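Local atomic coordinates of Melibiose/raffinose/stachyose-binding protein MelE (Bacillus subtilis subsp. subtilis str. 168, PDB entry 4R6H), a protein that binds melibiose, raffinose and stachyose and serves as the solute-binding component of the MelEDC-MsmX ABC transporter that imports these sugars. Residues Ala55-Glu58 with Lys59-Asp63; Arg171-Lys174 with Glu175-Gly179. All blocks are in the same frame, centred on the assembly; numbering follows the deposited sequence.

Interaction 1: Ala55-Glu58 with Lys59-Asp63; sequences AAFE and KEHSD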
ATOM      1  N   ALA A  55      -0.638 -23.816 -12.113  1.00 24.00           N
ATOM      2  CA  ALA A  55      -0.590 -24.919 -13.085  1.00 25.92           C
ATOM      3  C   ALA A  55       0.798 -25.594 -13.163  1.00 23.93           C
ATOM      4  O   ALA A  55       0.905 -26.824 -13.307  1.00 26.99           O
ATOM      5  CB  ALA A  55      -1.047 -24.436 -14.437  1.00 26.00           C
ATOM      6  N   ALA A  56       1.859 -24.805 -13.070  1.00 22.22           N
ATOM      7  CA  ALA A  56       3.206 -25.302 -13.053  1.00 24.25           C
ATOM      8  C   ALA A  56       3.473 -26.102 -11.798  1.00 24.39           C
ATOM      9  O   ALA A  56       4.146 -27.133 -11.829  1.00 27.13           O
ATOM     10  CB  ALA A  56       4.199 -24.155 -13.210  1.00 24.65           C
ATOM     11  N   PHE A  57       2.917 -25.657 -10.674  1.00 22.04           N
ATOM     12  CA  PHE A  57       3.023 -26.447  -9.439  1.00 21.84           C
ATOM     13  C   PHE A  57       2.359 -27.820  -9.595  1.00 26.75           C
ATOM     14  O   PHE A  57       2.895 -28.838  -9.120  1.00 25.03           O
ATOM     15  CB  PHE A  57       2.383 -25.678  -8.295  1.00 23.73           C
ATOM     16  CG  PHE A  57       2.378 -26.395  -6.979  1.00 19.13           C
ATOM     17  CD1 PHE A  57       3.472 -26.373  -6.158  1.00 19.62           C
ATOM     18  CD2 PHE A  57       1.236 -27.102  -6.552  1.00 20.45           C
ATOM     19  CE1 PHE A  57       3.446 -26.998  -4.913  1.00 23.30           C
ATOM     20  CE2 PHE A  57       1.204 -27.722  -5.324  1.00 21.50           C
ATOM     21  CZ  PHE A  57       2.305 -27.679  -4.505  1.00 20.61           C
ATOM     22  N   GLU A  58       1.190 -27.820 -10.233  1.00 24.96           N
ATOM     23  CA  GLU A  58       0.436 -29.063 -10.474  1.00 24.89           C
ATOM     24  C   GLU A  58       1.228 -30.036 -11.349  1.00 29.78           C
ATOM     25  O   GLU A  58       1.100 -31.262 -11.150  1.00 28.60           O
ATOM     26  CB  GLU A  58      -0.911 -28.790 -11.081  1.00 24.39           C
ATOM     27  CG  GLU A  58      -1.876 -28.110 -10.121  1.00 27.84           C
ATOM     28  CD  GLU A  58      -3.191 -27.745 -10.754  1.00 35.85           C
ATOM     29  OE1 GLU A  58      -3.326 -27.900 -11.983  1.00 55.23           O
ATOM     30  OE2 GLU A  58      -4.080 -27.284 -10.043  1.00 29.48           O
ATOM     31  N   LYS A  59       2.068 -29.544 -12.265  1.00 28.21           N
ATOM     32  CA  LYS A  59       2.912 -30.459 -13.086  1.00 42.75           C
ATOM     33  C   LYS A  59       3.900 -31.258 -12.238  1.00 34.14           C
ATOM     34  O   LYS A  59       4.169 -32.426 -12.511  1.00 43.19           O
ATOM     35  CB  LYS A  59       3.666 -29.709 -14.200  1.00 41.78           C
ATOM     36  CG  LYS A  59       2.775 -29.311 -15.368  1.00 75.54           C
ATOM     37  CD  LYS A  59       3.375 -28.149 -16.145  1.00114.66           C
ATOM     38  CE  LYS A  59       2.335 -27.127 -16.601  1.00118.46           C
ATOM     39  NZ  LYS A  59       2.804 -25.710 -16.456  1.00 33.10           N
ATOM     40  N   GLU A  60       4.399 -30.634 -11.177  1.00 27.95           N
ATOM     41  CA  GLU A  60       5.325 -31.217 -10.232  1.00 29.47           C
ATOM     42  C   GLU A  60       4.624 -32.043  -9.129  1.00 32.97           C
ATOM     43  O   GLU A  60       5.262 -32.792  -8.396  1.00 35.68           O
ATOM     44  CB  GLU A  60       6.117 -30.067  -9.613  1.00 33.37           C
ATOM     45  CG  GLU A  60       7.536 -30.379  -9.264  1.00 44.19           C
ATOM     46  CD  GLU A  60       8.270 -29.145  -8.791  1.00 31.06           C
ATOM     47  OE1 GLU A  60       8.605 -29.127  -7.599  1.00 34.69           O
ATOM     48  OE2 GLU A  60       8.511 -28.232  -9.620  1.00 38.67           O
ATOM     49  N   HIS A  61       3.303 -31.881  -9.002  1.00 28.78           N
ATOM     50  CA  HIS A  61       2.516 -32.524  -7.941  1.00 28.77           C
ATOM     51  C   HIS A  61       1.222 -33.060  -8.543  1.00 27.68           C
ATOM     52  O   HIS A  61       0.188 -32.406  -8.492  1.00 25.13           O
ATOM     53  CB  HIS A  61       2.198 -31.540  -6.824  1.00 28.99           C
ATOM     54  CG  HIS A  61       3.383 -31.130  -6.031  1.00 31.15           C
ATOM     55  ND1 HIS A  61       4.159 -30.034  -6.353  1.00 34.42           N
ATOM     56  CD2 HIS A  61       3.929 -31.666  -4.915  1.00 31.40           C
ATOM     57  CE1 HIS A  61       5.135 -29.924  -5.468  1.00 24.75           C
ATOM     58  NE2 HIS A  61       5.022 -30.906  -4.591  1.00 44.27           N
ATOM     59  N   SER A  62       1.315 -34.261  -9.118  1.00 25.48           N
ATOM     60  CA  SER A  62       0.234 -34.891  -9.843  1.00 26.40           C
ATOM     61  C   SER A  62      -0.993 -35.218  -8.996  1.00 24.15           C
ATOM     62  O   SER A  62      -2.040 -35.553  -9.545  1.00 29.14           O
ATOM     63  CB  SER A  62       0.723 -36.205 -10.465  1.00 24.93           C
ATOM     64  OG  SER A  62       1.149 -37.124  -9.458  1.00 29.39           O
ATOM     65  N   ASP A  63      -0.854 -35.139  -7.677  1.00 24.52           N
ATOM     66  CA  ASP A  63      -1.976 -35.379  -6.796  1.00 25.52           C
ATOM     67  C   ASP A  63      -2.631 -34.135  -6.213  1.00 22.58           C
ATOM     68  O   ASP A  63      -3.449 -34.244  -5.307  1.00 23.67           O
ATOM     69  CB  ASP A  63      -1.535 -36.295  -5.643  1.00 25.39           C
ATOM     70  CG  ASP A  63      -0.459 -35.681  -4.759  1.00 32.55           C
ATOM     71  OD1 ASP A  63       0.367 -34.885  -5.253  1.00 28.30           O
ATOM     72  OD2 ASP A  63      -0.450 -36.002  -3.556  1.00 39.86           O
TER
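Phe57 and His61 meet through complementary first torsions: the phenylalanine ring is swung anti to its own backbone nitrogen (chi1 178°), while the imidazole, one turn later, lies anti to its own carbonyl carbon (chi1 -69°). The rings form an offset stack with centroids 4.2 Å apart and planes inclined by 22°. His61 ND1 sits over one face of the benzene ring near its rim, 3.4 Å from Phe57 CE1. The same nitrogen donates a hydrogen bond to Phe57 O at 3.3 Å, and this acceptor lies in the imidazole plane, so stack and bond together fix the ring's rotation. The residues close helix 44-60, the helix of a beta-alpha-beta unit with strands 33-38 and 64-69, and histidine suits the exit because its side chain reaches back to a carbonyl of the last turn. Replacing Phe57 with an alanine would probably leave the imidazole without its stacking partner and open a gap toward Phe326 and Phe329, whose rings meet Phe57 edge-to-face. Lys59 folds back along the helix, its NZ 3.9 Å from Ala56 CB, where the small methyl admits the bent chain. Glu60 directs its carboxylate to a salt bridge with Arg332.

Interaction 2: Arg171-Lys174 with Glu175-Gly179; sequences RTIK and EKSKG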
ATOM      1  N   ARG A 171       4.025  25.439  -5.229  1.00 19.46           N
ATOM      2  CA  ARG A 171       3.906  26.888  -5.477  1.00 21.26           C
ATOM      3  C   ARG A 171       4.743  27.302  -6.680  1.00 18.41           C
ATOM      4  O   ARG A 171       4.288  28.082  -7.528  1.00 22.65           O
ATOM      5  CB  ARG A 171       4.315  27.676  -4.228  1.00 23.02           C
ATOM      6  CG  ARG A 171       3.270  27.596  -3.130  1.00 24.22           C
ATOM      7  CD  ARG A 171       3.275  28.823  -2.211  1.00 35.01           C
ATOM      8  NE  ARG A 171       4.634  29.152  -1.852  1.00 30.10           N
ATOM      9  CZ  ARG A 171       5.322  28.554  -0.885  1.00 27.09           C
ATOM     10  NH1 ARG A 171       6.569  28.920  -0.680  1.00 28.59           N
ATOM     11  NH2 ARG A 171       4.764  27.637  -0.089  1.00 32.26           N
ATOM     12  N   THR A 172       5.938  26.735  -6.790  1.00 21.06           N
ATOM     13  CA  THR A 172       6.804  27.041  -7.951  1.00 22.18           C
ATOM     14  C   THR A 172       6.172  26.627  -9.263  1.00 23.27           C
ATOM     15  O   THR A 172       6.182  27.345 -10.270  1.00 22.62           O
ATOM     16  CB  THR A 172       8.168  26.339  -7.809  1.00 24.58           C
ATOM     17  OG1 THR A 172       8.843  26.867  -6.667  1.00 27.12           O
ATOM     18  CG2 THR A 172       9.017  26.524  -9.087  1.00 25.00           C
ATOM     19  N   ILE A 173       5.615  25.423  -9.289  1.00 19.85           N
ATOM     20  CA  ILE A 173       4.972  24.938 -10.492  1.00 18.03           C
ATOM     21  C   ILE A 173       3.788  25.825 -10.879  1.00 21.84           C
ATOM     22  O   ILE A 173       3.590  26.146 -12.065  1.00 21.31           O
ATOM     23  CB  ILE A 173       4.548  23.448 -10.272  1.00 22.75           C
ATOM     24  CG1 ILE A 173       5.786  22.555 -10.185  1.00 22.28           C
ATOM     25  CG2 ILE A 173       3.632  22.939 -11.350  1.00 21.90           C
ATOM     26  CD1 ILE A 173       5.597  21.305  -9.331  1.00 21.14           C
ATOM     27  N   LYS A 174       2.979  26.238  -9.899  1.00 21.69           N
ATOM     28  CA  LYS A 174       1.861  27.070 -10.179  1.00 20.75           C
ATOM     29  C   LYS A 174       2.347  28.398 -10.782  1.00 22.32           C
ATOM     30  O   LYS A 174       1.791  28.834 -11.789  1.00 24.94           O
ATOM     31  CB  LYS A 174       0.994  27.296  -8.933  1.00 24.02           C
ATOM     32  CG  LYS A 174      -0.150  28.260  -9.231  1.00 25.75           C
ATOM     33  CD  LYS A 174      -1.061  28.515  -8.046  1.00 32.72           C
ATOM     34  CE  LYS A 174      -0.613  29.682  -7.194  1.00 48.10           C
ATOM     35  NZ  LYS A 174      -1.656  30.144  -6.203  1.00 36.51           N
ATOM     36  N   GLU A 175       3.354  28.996 -10.152  1.00 21.00           N
ATOM     37  CA  GLU A 175       3.910  30.336 -10.567  1.00 22.46           C
ATOM     38  C   GLU A 175       4.482  30.225 -11.996  1.00 27.62           C
ATOM     39  O   GLU A 175       4.084  30.942 -12.940  1.00 32.89           O
ATOM     40  CB  GLU A 175       4.977  30.776  -9.549  1.00 25.90           C
ATOM     41  CG  GLU A 175       4.420  31.413  -8.269  1.00 58.56           C
ATOM     42  CD  GLU A 175       5.234  31.259  -6.949  1.00 55.46           C
ATOM     43  OE1 GLU A 175       6.435  30.863  -6.911  1.00 44.27           O
ATOM     44  OE2 GLU A 175       4.633  31.567  -5.879  1.00 42.88           O
ATOM     45  N   LYS A 176       5.363  29.259 -12.186  1.00 22.14           N
ATOM     46  CA  LYS A 176       6.128  29.179 -13.441  1.00 23.19           C
ATOM     47  C   LYS A 176       5.310  28.619 -14.600  1.00 30.30           C
ATOM     48  O   LYS A 176       5.568  28.973 -15.758  1.00 30.62           O
ATOM     49  CB  LYS A 176       7.443  28.412 -13.239  1.00 25.86           C
ATOM     50  CG  LYS A 176       8.379  28.984 -12.185  1.00 29.90           C
ATOM     51  CD  LYS A 176       9.469  29.895 -12.728  1.00 92.98           C
ATOM     52  CE  LYS A 176      10.609  30.031 -11.725  1.00 85.40           C
ATOM     53  NZ  LYS A 176      11.241  28.717 -11.388  1.00 52.70           N
ATOM     54  N   SER A 177       4.316  27.763 -14.342  1.00 22.33           N
ATOM     55  CA  SER A 177       3.515  27.206 -15.404  1.00 25.52           C
ATOM     56  C   SER A 177       2.340  28.117 -15.761  1.00 25.16           C
ATOM     57  O   SER A 177       1.620  27.838 -16.703  1.00 26.49           O
ATOM     58  CB  SER A 177       2.985  25.812 -15.050  1.00 26.06           C
ATOM     59  OG  SER A 177       1.860  25.884 -14.198  1.00 23.01           O
ATOM     60  N   LYS A 178       2.186  29.172 -14.954  1.00 31.62           N
ATOM     61  CA  LYS A 178       1.093  30.125 -15.023  1.00 48.98           C
ATOM     62  C   LYS A 178      -0.252  29.426 -15.038  1.00 35.02           C
ATOM     63  O   LYS A 178      -1.155  29.807 -15.775  1.00 32.22           O
ATOM     64  CB  LYS A 178       1.267  31.078 -16.217  1.00 44.35           C
ATOM     65  CG  LYS A 178       1.869  32.426 -15.837  1.00 63.16           C
ATOM     66  CD  LYS A 178       3.342  32.526 -16.186  1.00 79.10           C
ATOM     67  CE  LYS A 178       3.847  33.942 -15.951  1.00 95.89           C
ATOM     68  NZ  LYS A 178       5.025  34.248 -16.802  1.00 91.16           N
ATOM     69  N   GLY A 179      -0.384  28.389 -14.214  1.00 31.58           N
ATOM     70  CA  GLY A 179      -1.626  27.624 -14.144  1.00 30.65           C
ATOM     71  C   GLY A 179      -1.870  26.526 -15.182  1.00 34.36           C
ATOM     72  O   GLY A 179      -2.908  25.893 -15.141  1.00 36.34           O
TER
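Glu175 lies back along the preceding turn over the carbonyl of Arg171, and its atoms can be followed outward. CB is 3.4 Å from Arg171 O and also near Thr172 O; CG keeps to the Arg171 oxygen, and CD passes 3.4 Å from Arg171 O as well. At the tip, OE1 and OE2 still border that carbonyl, and OE2 stands 4.7 Å from Arg171 NE, too far for a salt bridge but close enough that the opposite charges probably attract. The backbone beneath is regular helix, with Glu175 N bonded to Arg171 O and Lys176 N to Thr172 O. Beside it, Lys176 and Thr172 run side by side in the same direction, the lysine's aliphatic CG 4.0 Å from Thr172 CG2.

Ser177 turns its hydroxyl back on the helix. With chi1 at 79° this group stands between the backbone nitrogen and the carbonyl carbon, and OG donates to Ile173 O at 2.8 Å. Ser177 N reaches that same oxygen from the opposite face of the carbonyl plane, so two donors grip one acceptor. A Schellman motif then ends the helix: Lys178 takes positive phi, its N bonds to Glu175 O, and Gly179 N bonds to Lys174 O at 3.3 Å. Glycine suits the last position because a CB there would be jammed against the preceding carbonyl oxygen. Ile173, branched, apolar and buried, packs on Ala266 and Phe267 of strand 265-269, Ser177 OG accepts from Ile181 N just before strand 182-185, and Tyr155 of helix 149-155 lies against Lys176 and Ser177.

Interactions 1 and 2 both cover the C-terminal end of a helix, but at far-apart places in the molecule. Their centres are 58 Å apart and their nearest atoms about 46 Å, on opposite sides of the chain's centre, 32 Å and 30 Å from it respectively. Residues 55-63 lead from helix 44-60 toward strand 64-69, residues 171-179 from helix 163-177 toward strand 182-185. In both, a side chain returns to a carbonyl four residues back, His61 ND1 to Phe57 O and Ser177 OG to Ile173 O. In this family the sugar generally binds in a cleft between two lobes that close on it; this structure is open, and no sugar site is identified near either contact.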